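Local coordinates for protein muramidase (Sodiomyces alcalophilus, PDB 6ZM8) that hydrolyses the beta-1,4-glycosidic bonds of bacterial cell-wall peptidoglycan as a fungal lysozyme of glycoside hydrolase family 25, at residues Tyr20-Gly34 / Ala49-Gln63. Sequence-based numbering, arbitrary orientation.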
ATOM      1  N   TYR A  20      13.116  -4.533  14.189  1.00  7.29           N
ATOM      2  CA  TYR A  20      12.567  -5.794  14.694  1.00  7.35           C
ATOM      3  C   TYR A  20      12.624  -5.785  16.240  1.00  7.61           C
ATOM      4  O   TYR A  20      11.666  -6.235  16.913  1.00  7.58           O
ATOM      5  CB  TYR A  20      13.355  -6.980  14.105  1.00  8.22           C
ATOM      6  CG  TYR A  20      12.645  -8.297  14.336  1.00  8.35           C
ATOM      7  CD1 TYR A  20      12.838  -9.021  15.496  1.00  9.99           C
ATOM      8  CD2 TYR A  20      11.800  -8.794  13.384  1.00  8.94           C
ATOM      9  CE1 TYR A  20      12.159 -10.180  15.734  1.00 11.69           C
ATOM     10  CE2 TYR A  20      11.133  -9.983  13.592  1.00 10.79           C
ATOM     11  CZ  TYR A  20      11.299 -10.671  14.773  1.00 12.22           C
ATOM     12  OH  TYR A  20      10.636 -11.845  15.009  1.00 16.39           O
ATOM     13  N   ALA A  21      13.716  -5.278  16.820  1.00  7.85           N
ATOM     14  CA  ALA A  21      13.838  -5.194  18.273  1.00  8.54           C
ATOM     15  C   ALA A  21      12.759  -4.279  18.876  1.00  7.87           C
ATOM     16  O   ALA A  21      12.326  -4.496  20.007  1.00  8.63           O
ATOM     17  CB  ALA A  21      15.240  -4.748  18.645  1.00  9.83           C
ATOM     18  N   ASN A  22      12.349  -3.260  18.135  1.00  6.91           N
ATOM     19  CA  ASN A  22      11.267  -2.373  18.558  1.00  6.55           C
ATOM     20  C   ASN A  22       9.923  -3.096  18.620  1.00  6.26           C
ATOM     21  O   ASN A  22       8.978  -2.592  19.219  1.00  7.11           O
ATOM     22  CB  ASN A  22      11.178  -1.203  17.564  1.00  6.68           C
ATOM     23  CG  ASN A  22      10.278  -0.077  18.025  1.00  6.38           C
ATOM     24  OD1 ASN A  22      10.391   0.401  19.161  1.00  6.82           O
ATOM     25  ND2 ASN A  22       9.413   0.406  17.137  1.00  6.52           N
ATOM     26  N   GLY A  23       9.819  -4.233  17.951  1.00  6.32           N
ATOM     27  CA  GLY A  23       8.576  -4.991  17.892  1.00  6.55           C
ATOM     28  C   GLY A  23       7.869  -4.906  16.571  1.00  6.24           C
ATOM     29  O   GLY A  23       6.796  -5.529  16.413  1.00  7.18           O
ATOM     30  N   ASP A  24       8.399  -4.135  15.614  1.00  5.98           N
ATOM     31  CA  ASP A  24       7.782  -4.079  14.298  1.00  5.82           C
ATOM     32  C   ASP A  24       7.969  -5.430  13.582  1.00  5.71           C
ATOM     33  O   ASP A  24       9.003  -6.064  13.703  1.00  6.21           O
ATOM     34  CB  ASP A  24       8.407  -2.945  13.491  1.00  5.95           C
ATOM     35  CG  ASP A  24       8.102  -1.614  14.185  1.00  6.00           C
ATOM     36  OD1 ASP A  24       6.911  -1.276  14.254  1.00  7.47           O
ATOM     37  OD2 ASP A  24       9.072  -0.955  14.635  1.00  6.54           O
ATOM     38  N   ARG A  25       6.936  -5.808  12.802  1.00  5.70           N
ATOM     39  CA  ARG A  25       6.954  -7.111  12.154  1.00  5.70           C
ATOM     40  C   ARG A  25       6.698  -7.060  10.649  1.00  5.63           C
ATOM     41  O   ARG A  25       6.947  -8.054   9.961  1.00  6.20           O
ATOM     42  CB  ARG A  25       5.971  -8.077  12.826  1.00  6.58           C
ATOM     43  CG  ARG A  25       6.353  -8.397  14.276  1.00  7.14           C
ATOM     44  CD  ARG A  25       7.570  -9.315  14.353  1.00  7.57           C
ATOM     45  NE  ARG A  25       7.976  -9.613  15.731  1.00  8.70           N
ATOM     46  CZ  ARG A  25       8.876  -8.941  16.426  1.00  7.96           C
ATOM     47  NH1 ARG A  25       9.434  -7.837  15.949  1.00  7.58           N
ATOM     48  NH2 ARG A  25       9.212  -9.390  17.627  1.00  9.49           N
ATOM     49  N   PHE A  26       6.191  -5.933  10.151  1.00  5.39           N
ATOM     50  CA  PHE A  26       5.985  -5.796   8.711  1.00  5.11           C
ATOM     51  C   PHE A  26       6.387  -4.382   8.297  1.00  4.94           C
ATOM     52  O   PHE A  26       6.384  -3.449   9.094  1.00  5.10           O
ATOM     53  CB  PHE A  26       4.534  -6.115   8.301  1.00  5.41           C
ATOM     54  CG  PHE A  26       3.524  -5.120   8.818  1.00  5.35           C
ATOM     55  CD1 PHE A  26       3.198  -3.985   8.075  1.00  5.54           C
ATOM     56  CD2 PHE A  26       2.942  -5.287  10.086  1.00  5.40           C
ATOM     57  CE1 PHE A  26       2.316  -3.039   8.585  1.00  5.66           C
ATOM     58  CE2 PHE A  26       2.072  -4.340  10.588  1.00  5.84           C
ATOM     59  CZ  PHE A  26       1.751  -3.229   9.849  1.00  5.66           C
ATOM     60  N   VAL A  27       6.682  -4.276   7.000  1.00  4.94           N
ATOM     61  CA  VAL A  27       7.049  -2.982   6.416  1.00  4.87           C
ATOM     62  C   VAL A  27       6.549  -2.960   4.967  1.00  4.71           C
ATOM     63  O   VAL A  27       6.695  -3.931   4.244  1.00  5.71           O
ATOM     64  CB  VAL A  27       8.558  -2.726   6.542  1.00  5.32           C
ATOM     65  CG1 VAL A  27       9.388  -3.763   5.792  1.00  6.82           C
ATOM     66  CG2 VAL A  27       8.927  -1.299   6.100  1.00  5.70           C
ATOM     67  N   TYR A  28       6.015  -1.801   4.576  1.00  4.47           N
ATOM     68  CA  TYR A  28       5.737  -1.481   3.173  1.00  4.42           C
ATOM     69  C   TYR A  28       6.764  -0.468   2.683  1.00  4.34           C
ATOM     70  O   TYR A  28       7.124   0.468   3.392  1.00  5.11           O
ATOM     71  CB  TYR A  28       4.309  -0.932   2.974  1.00  4.62           C
ATOM     72  CG  TYR A  28       3.286  -1.977   2.610  1.00  4.62           C
ATOM     73  CD1 TYR A  28       3.293  -2.543   1.347  1.00  4.84           C
ATOM     74  CD2 TYR A  28       2.307  -2.387   3.506  1.00  5.21           C
ATOM     75  CE1 TYR A  28       2.349  -3.500   0.964  1.00  4.90           C
ATOM     76  CE2 TYR A  28       1.345  -3.340   3.138  1.00  5.71           C
ATOM     77  CZ  TYR A  28       1.379  -3.894   1.865  1.00  4.93           C
ATOM     78  OH  TYR A  28       0.430  -4.840   1.567  1.00  5.91           O
ATOM     79  N   ILE A  29       7.194  -0.661   1.433  1.00  4.65           N
ATOM     80  CA  ILE A  29       8.338   0.063   0.877  1.00  4.91           C
ATOM     81  C   ILE A  29       7.941   0.601  -0.490  1.00  4.80           C
ATOM     82  O   ILE A  29       7.476  -0.147  -1.351  1.00  5.03           O
ATOM     83  CB  ILE A  29       9.549  -0.878   0.750  1.00  5.34           C
ATOM     84  CG1 ILE A  29       9.926  -1.449   2.121  1.00  5.97           C
ATOM     85  CG2 ILE A  29      10.731  -0.149   0.120  1.00  6.53           C
ATOM     86  CD1 ILE A  29      10.904  -2.614   2.053  1.00  6.55           C
ATOM     87  N   LYS A  30       8.154   1.902  -0.728  1.00  4.99           N
ATOM     88  CA  LYS A  30       7.778   2.453  -2.025  1.00  5.22           C
ATOM     89  C   LYS A  30       8.632   1.842  -3.122  1.00  5.11           C
ATOM     90  O   LYS A  30       9.881   1.860  -3.051  1.00  5.82           O
ATOM     91  CB  LYS A  30       7.969   3.960  -2.064  1.00  5.68           C
ATOM     92  CG  LYS A  30       7.452   4.576  -3.374  1.00  6.35           C
ATOM     93  CD  LYS A  30       7.427   6.084  -3.346  1.00  7.79           C
ATOM     94  CE  LYS A  30       6.985   6.657  -4.686  1.00 10.04           C
ATOM     95  NZ  LYS A  30       6.903   8.118  -4.629  1.00 12.58           N
ATOM     96  N   ALA A  31       7.978   1.345  -4.177  1.00  5.35           N
ATOM     97  CA  ALA A  31       8.672   0.826  -5.352  1.00  5.37           C
ATOM     98  C   ALA A  31       8.589   1.812  -6.499  1.00  5.50           C
ATOM     99  O   ALA A  31       9.658   2.136  -7.102  1.00  7.22           O
ATOM    100  CB  ALA A  31       8.135  -0.526  -5.777  1.00  5.72           C
ATOM    101  N   THR A  32       7.388   2.182  -6.929  1.00  5.67           N
ATOM    102  CA  THR A  32       7.171   2.854  -8.193  1.00  5.71           C
ATOM    103  C   THR A  32       6.174   3.984  -8.056  1.00  5.53           C
ATOM    104  O   THR A  32       5.381   4.051  -7.096  1.00  5.74           O
ATOM    105  CB  THR A  32       6.696   1.852  -9.277  1.00  5.79           C
ATOM    106  OG1 THR A  32       5.613   1.081  -8.742  1.00  5.95           O
ATOM    107  CG2 THR A  32       7.792   0.900  -9.702  1.00  6.49           C
ATOM    108  N   GLU A  33       6.173   4.847  -9.078  1.00  6.04           N
ATOM    109  CA  GLU A  33       5.175   5.891  -9.235  1.00  6.27           C
ATOM    110  C   GLU A  33       4.966   6.108 -10.729  1.00  6.52           C
ATOM    111  O   GLU A  33       5.943   6.150 -11.503  1.00  7.72           O
ATOM    112  CB  GLU A  33       5.619   7.191  -8.543  1.00  7.00           C
ATOM    113  CG  GLU A  33       4.690   8.369  -8.793  1.00  7.87           C
ATOM    114  CD  GLU A  33       4.998   9.577  -7.938  1.00 10.86           C
ATOM    115  OE1 GLU A  33       5.714   9.439  -6.885  1.00 14.24           O
ATOM    116  OE2 GLU A  33       4.489  10.654  -8.345  1.00 12.88           O
ATOM    117  N   GLY A  34       3.709   6.213 -11.149  1.00  6.99           N
ATOM    118  CA  GLY A  34       3.470   6.358 -12.566  1.00  7.89           C
ATOM    119  C   GLY A  34       4.040   5.194 -13.366  1.00  7.77           C
ATOM    120  O   GLY A  34       3.970   4.061 -12.955  1.00  7.80           O
ATOM    121  N   ALA A  49      14.924  -5.455   4.855  1.00  7.64           N
ATOM    122  CA  ALA A  49      13.747  -6.050   5.508  1.00  7.34           C
ATOM    123  C   ALA A  49      13.842  -7.574   5.474  1.00  7.86           C
ATOM    124  O   ALA A  49      13.603  -8.266   6.468  1.00  8.60           O
ATOM    125  CB  ALA A  49      12.495  -5.553   4.806  1.00  7.26           C
ATOM    126  N   THR A  50      14.156  -8.110   4.291  1.00  7.77           N
ATOM    127  CA  THR A  50      14.226  -9.557   4.105  1.00  8.59           C
ATOM    128  C   THR A  50      15.222 -10.174   5.100  1.00  9.06           C
ATOM    129  O   THR A  50      14.946 -11.192   5.730  1.00 10.65           O
ATOM    130  CB  THR A  50      14.619  -9.901   2.677  1.00  8.74           C
ATOM    131  OG1 THR A  50      13.702  -9.289   1.758  1.00  8.57           O
ATOM    132  CG2 THR A  50      14.595 -11.401   2.438  1.00 11.16           C
ATOM    133  N   GLN A  51      16.406  -9.572   5.186  1.00  9.29           N
ATOM    134  CA  GLN A  51      17.527 -10.120   5.954  1.00 10.40           C
ATOM    135  C   GLN A  51      17.306 -10.029   7.456  1.00 10.65           C
ATOM    136  O   GLN A  51      18.077 -10.617   8.213  1.00 13.72           O
ATOM    137  CB  GLN A  51      18.815  -9.394   5.570  1.00 12.99           C
ATOM    138  CG  GLN A  51      19.241  -9.715   4.158  1.00 15.74           C
ATOM    139  CD  GLN A  51      20.435  -8.834   3.830  1.00 22.48           C
ATOM    140  OE1 GLN A  51      20.705  -7.809   4.471  1.00 32.04           O
ATOM    141  NE2 GLN A  51      21.141  -9.184   2.781  1.00 26.45           N
ATOM    142  N   ASN A  52      16.330  -9.268   7.900  1.00  9.56           N
ATOM    143  CA  ASN A  52      16.104  -9.005   9.330  1.00  9.76           C
ATOM    144  C   ASN A  52      14.732  -9.473   9.790  1.00  9.58           C
ATOM    145  O   ASN A  52      14.224  -9.036  10.819  1.00 11.66           O
ATOM    146  CB  ASN A  52      16.362  -7.543   9.641  1.00 10.83           C
ATOM    147  CG  ASN A  52      17.824  -7.215   9.554  1.00 12.27           C
ATOM    148  OD1 ASN A  52      18.578  -7.538  10.467  1.00 15.76           O
ATOM    149  ND2 ASN A  52      18.272  -6.675   8.432  1.00 12.32           N
ATOM    150  N   GLY A  53      14.177 -10.456   9.091  1.00  9.51           N
ATOM    151  CA  GLY A  53      13.015 -11.181   9.595  1.00 10.33           C
ATOM    152  C   GLY A  53      11.686 -10.495   9.361  1.00  8.16           C
ATOM    153  O   GLY A  53      10.693 -10.938   9.944  1.00  9.36           O
ATOM    154  N   PHE A  54      11.635  -9.470   8.538  1.00  7.09           N
ATOM    155  CA  PHE A  54      10.365  -8.807   8.248  1.00  6.51           C
ATOM    156  C   PHE A  54       9.532  -9.554   7.213  1.00  6.14           C
ATOM    157  O   PHE A  54      10.017 -10.128   6.255  1.00  7.00           O
ATOM    158  CB  PHE A  54      10.611  -7.386   7.734  1.00  6.52           C
ATOM    159  CG  PHE A  54      10.795  -6.426   8.864  1.00  6.21           C
ATOM    160  CD1 PHE A  54      12.006  -6.307   9.530  1.00  7.57           C
ATOM    161  CD2 PHE A  54       9.713  -5.708   9.362  1.00  6.66           C
ATOM    162  CE1 PHE A  54      12.115  -5.530  10.682  1.00  8.42           C
ATOM    163  CE2 PHE A  54       9.823  -4.942  10.508  1.00  7.34           C
ATOM    164  CZ  PHE A  54      11.026  -4.866  11.172  1.00  7.74           C
ATOM    165  N   ILE A  55       8.221  -9.406   7.418  1.00  6.05           N
ATOM    166  CA  ILE A  55       7.216  -9.557   6.373  1.00  6.01           C
ATOM    167  C   ILE A  55       7.186  -8.192   5.641  1.00  5.76           C
ATOM    168  O   ILE A  55       7.201  -7.148   6.303  1.00  7.18           O
ATOM    169  CB  ILE A  55       5.870  -9.948   6.999  1.00  6.69           C
ATOM    170  CG1 ILE A  55       5.985 -11.351   7.617  1.00  7.93           C
ATOM    171  CG2 ILE A  55       4.751  -9.863   5.998  1.00  7.52           C
ATOM    172  CD1 ILE A  55       4.815 -11.800   8.451  1.00 12.05           C
ATOM    173  N   ARG A  56       7.233  -8.195   4.321  1.00  5.31           N
ATOM    174  CA  ARG A  56       7.398  -6.928   3.601  1.00  5.24           C
ATOM    175  C   ARG A  56       6.591  -6.934   2.330  1.00  4.96           C
ATOM    176  O   ARG A  56       6.360  -7.983   1.715  1.00  5.48           O
ATOM    177  CB  ARG A  56       8.870  -6.575   3.338  1.00  6.17           C
ATOM    178  CG  ARG A  56       9.606  -7.485   2.367  1.00  6.48           C
ATOM    179  CD  ARG A  56      10.136  -8.775   2.999  1.00  6.70           C
ATOM    180  NE  ARG A  56      10.945  -9.550   2.075  1.00  7.48           N
ATOM    181  CZ  ARG A  56      10.472 -10.354   1.122  1.00  8.10           C
ATOM    182  NH1 ARG A  56       9.169 -10.595   1.031  1.00  8.82           N
ATOM    183  NH2 ARG A  56      11.301 -10.923   0.279  1.00  9.64           N
ATOM    184  N   GLY A  57       6.209  -5.738   1.910  1.00  5.26           N
ATOM    185  CA  GLY A  57       5.580  -5.531   0.629  1.00  5.69           C
ATOM    186  C   GLY A  57       6.041  -4.218   0.023  1.00  4.79           C
ATOM    187  O   GLY A  57       6.720  -3.415   0.669  1.00  5.24           O
ATOM    188  N   ALA A  58       5.604  -4.016  -1.215  1.00  4.89           N
ATOM    189  CA  ALA A  58       5.906  -2.823  -1.973  1.00  4.85           C
ATOM    190  C   ALA A  58       4.641  -2.016  -2.200  1.00  4.66           C
ATOM    191  O   ALA A  58       3.526  -2.581  -2.193  1.00  4.85           O
ATOM    192  CB  ALA A  58       6.489  -3.213  -3.320  1.00  5.68           C
ATOM    193  N   TYR A  59       4.791  -0.716  -2.483  1.00  4.79           N
ATOM    194  CA  TYR A  59       3.641   0.091  -2.887  1.00  4.77           C
ATOM    195  C   TYR A  59       3.960   0.940  -4.104  1.00  4.50           C
ATOM    196  O   TYR A  59       5.140   1.250  -4.428  1.00  5.16           O
ATOM    197  CB  TYR A  59       3.037   0.903  -1.731  1.00  4.98           C
ATOM    198  CG  TYR A  59       3.826   2.077  -1.214  1.00  5.14           C
ATOM    199  CD1 TYR A  59       3.707   3.336  -1.776  1.00  5.58           C
ATOM    200  CD2 TYR A  59       4.652   1.943  -0.089  1.00  5.44           C
ATOM    201  CE1 TYR A  59       4.355   4.445  -1.239  1.00  6.11           C
ATOM    202  CE2 TYR A  59       5.318   3.039   0.464  1.00  5.89           C
ATOM    203  CZ  TYR A  59       5.152   4.297  -0.123  1.00  5.93           C
ATOM    204  OH  TYR A  59       5.796   5.389   0.411  1.00  7.10           O
ATOM    205  N   HIS A  60       2.878   1.308  -4.793  1.00  4.67           N
ATOM    206  CA  HIS A  60       2.907   2.089  -6.032  1.00  4.75           C
ATOM    207  C   HIS A  60       2.121   3.364  -5.821  1.00  4.75           C
ATOM    208  O   HIS A  60       0.943   3.317  -5.415  1.00  5.25           O
ATOM    209  CB  HIS A  60       2.180   1.278  -7.135  1.00  4.92           C
ATOM    210  CG  HIS A  60       2.083   2.055  -8.411  1.00  4.96           C
ATOM    211  ND1 HIS A  60       3.191   2.203  -9.242  1.00  5.58           N
ATOM    212  CD2 HIS A  60       1.038   2.760  -8.920  1.00  5.38           C
ATOM    213  CE1 HIS A  60       2.783   2.960 -10.244  1.00  5.90           C
ATOM    214  NE2 HIS A  60       1.499   3.346 -10.072  1.00  5.55           N
ATOM    215  N   PHE A  61       2.719   4.524  -6.127  1.00  5.02           N
ATOM    216  CA  PHE A  61       1.988   5.787  -6.074  1.00  5.22           C
ATOM    217  C   PHE A  61       1.268   6.013  -7.407  1.00  5.20           C
ATOM    218  O   PHE A  61       1.901   6.234  -8.460  1.00  5.58           O
ATOM    219  CB  PHE A  61       2.903   6.960  -5.717  1.00  5.91           C
ATOM    220  CG  PHE A  61       2.103   8.210  -5.410  1.00  6.52           C
ATOM    221  CD1 PHE A  61       1.589   9.032  -6.405  1.00  6.74           C
ATOM    222  CD2 PHE A  61       1.771   8.495  -4.109  1.00  8.37           C
ATOM    223  CE1 PHE A  61       0.772  10.120  -6.094  1.00  7.35           C
ATOM    224  CE2 PHE A  61       0.986   9.587  -3.796  1.00  9.85           C
ATOM    225  CZ  PHE A  61       0.480  10.401  -4.783  1.00  8.56           C
ATOM    226  N   ALA A  62      -0.062   5.934  -7.360  1.00  5.17           N
ATOM    227  CA  ALA A  62      -0.889   6.064  -8.543  1.00  5.33           C
ATOM    228  C   ALA A  62      -0.808   7.479  -9.145  1.00  5.50           C
ATOM    229  O   ALA A  62      -0.868   8.472  -8.427  1.00  6.03           O
ATOM    230  CB  ALA A  62      -2.331   5.807  -8.188  1.00  5.74           C
ATOM    231  N   GLN A  63      -0.789   7.500 -10.480  1.00  6.01           N
ATOM    232  CA  GLN A  63      -0.891   8.750 -11.251  1.00  6.28           C
ATOM    233  C   GLN A  63      -1.999   8.565 -12.280  1.00  6.50           C
ATOM    234  O   GLN A  63      -1.721   8.233 -13.443  1.00  7.20           O
ATOM    235  CB  GLN A  63       0.459   9.106 -11.886  1.00  7.23           C
ATOM    236  CG  GLN A  63       1.454   9.615 -10.856  1.00  7.81           C
ATOM    237  CD  GLN A  63       1.167  11.026 -10.356  1.00  8.14           C
ATOM    238  OE1 GLN A  63       0.216  11.671 -10.806  1.00  9.04           O
ATOM    239  NE2 GLN A  63       1.998  11.491  -9.426  1.00 10.13           N
TER
HETATM  240  O   HOH W   1       8.227 -10.290  11.031  1.00 10.54           O
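Strands 26-33 and 55-61 run parallel, their axes 4.4 Å apart at closest approach, and their register from Phe26-Ile55 to Lys30-Tyr59 slips by one residue before Thr32-His60. The slip is a beta bulge at Ala31: Tyr59 O accepts Ala31 N at 2.9 Å and, weakly, Thr32 N. Side chains alternate between the two faces, as in any extended strand, except at the bulge. On one face the Tyr59 ring lies against Lys30, whose CB makes a CH-pi contact 3.8 Å from the ring centroid; Tyr59 CG sits between its own N and carbonyl carbon (chi1 71°), which swings the ring across toward strand 26-33. Tyr28 slides its ring edge toward Ala58 O and packs against the backbone of Gly57, which has no side chain to stand in its way. Farther along, extended Lys30 and Glu33 join in a salt bridge, NZ to OE1 2.9 Å. The other carboxylate oxygen, Glu33 OE2, takes Gln63 NE2 at 2.8 Å on its anti side, while the carboxylate lies alongside the Phe61 ring, the planes 43° apart. Shortening Glu33 to an alanine is likely to leave the Lys30 ammonium without this counter-charge and the Gln63 amide free to turn. On the opposite face Thr32 OG1 and His60 ND1 share a hydrogen bond of 2.7 Å in the plane of the imidazole, and Gln72 holds NE2. At the strands' starts, Phe54 wedges its ring between Tyr20 and the Asp24-Phe26 backbone, and Val27 CG1 packs on Ala49 CB, 3.7 Å away. This is the beta-alpha-beta unit of a TIM-barrel-like fold: helix 42-51 links the strands and, with helix 69-78, covers the Ile29-Ala58 face, while strands 2-7 and 93-95 flank the pair within the sheet.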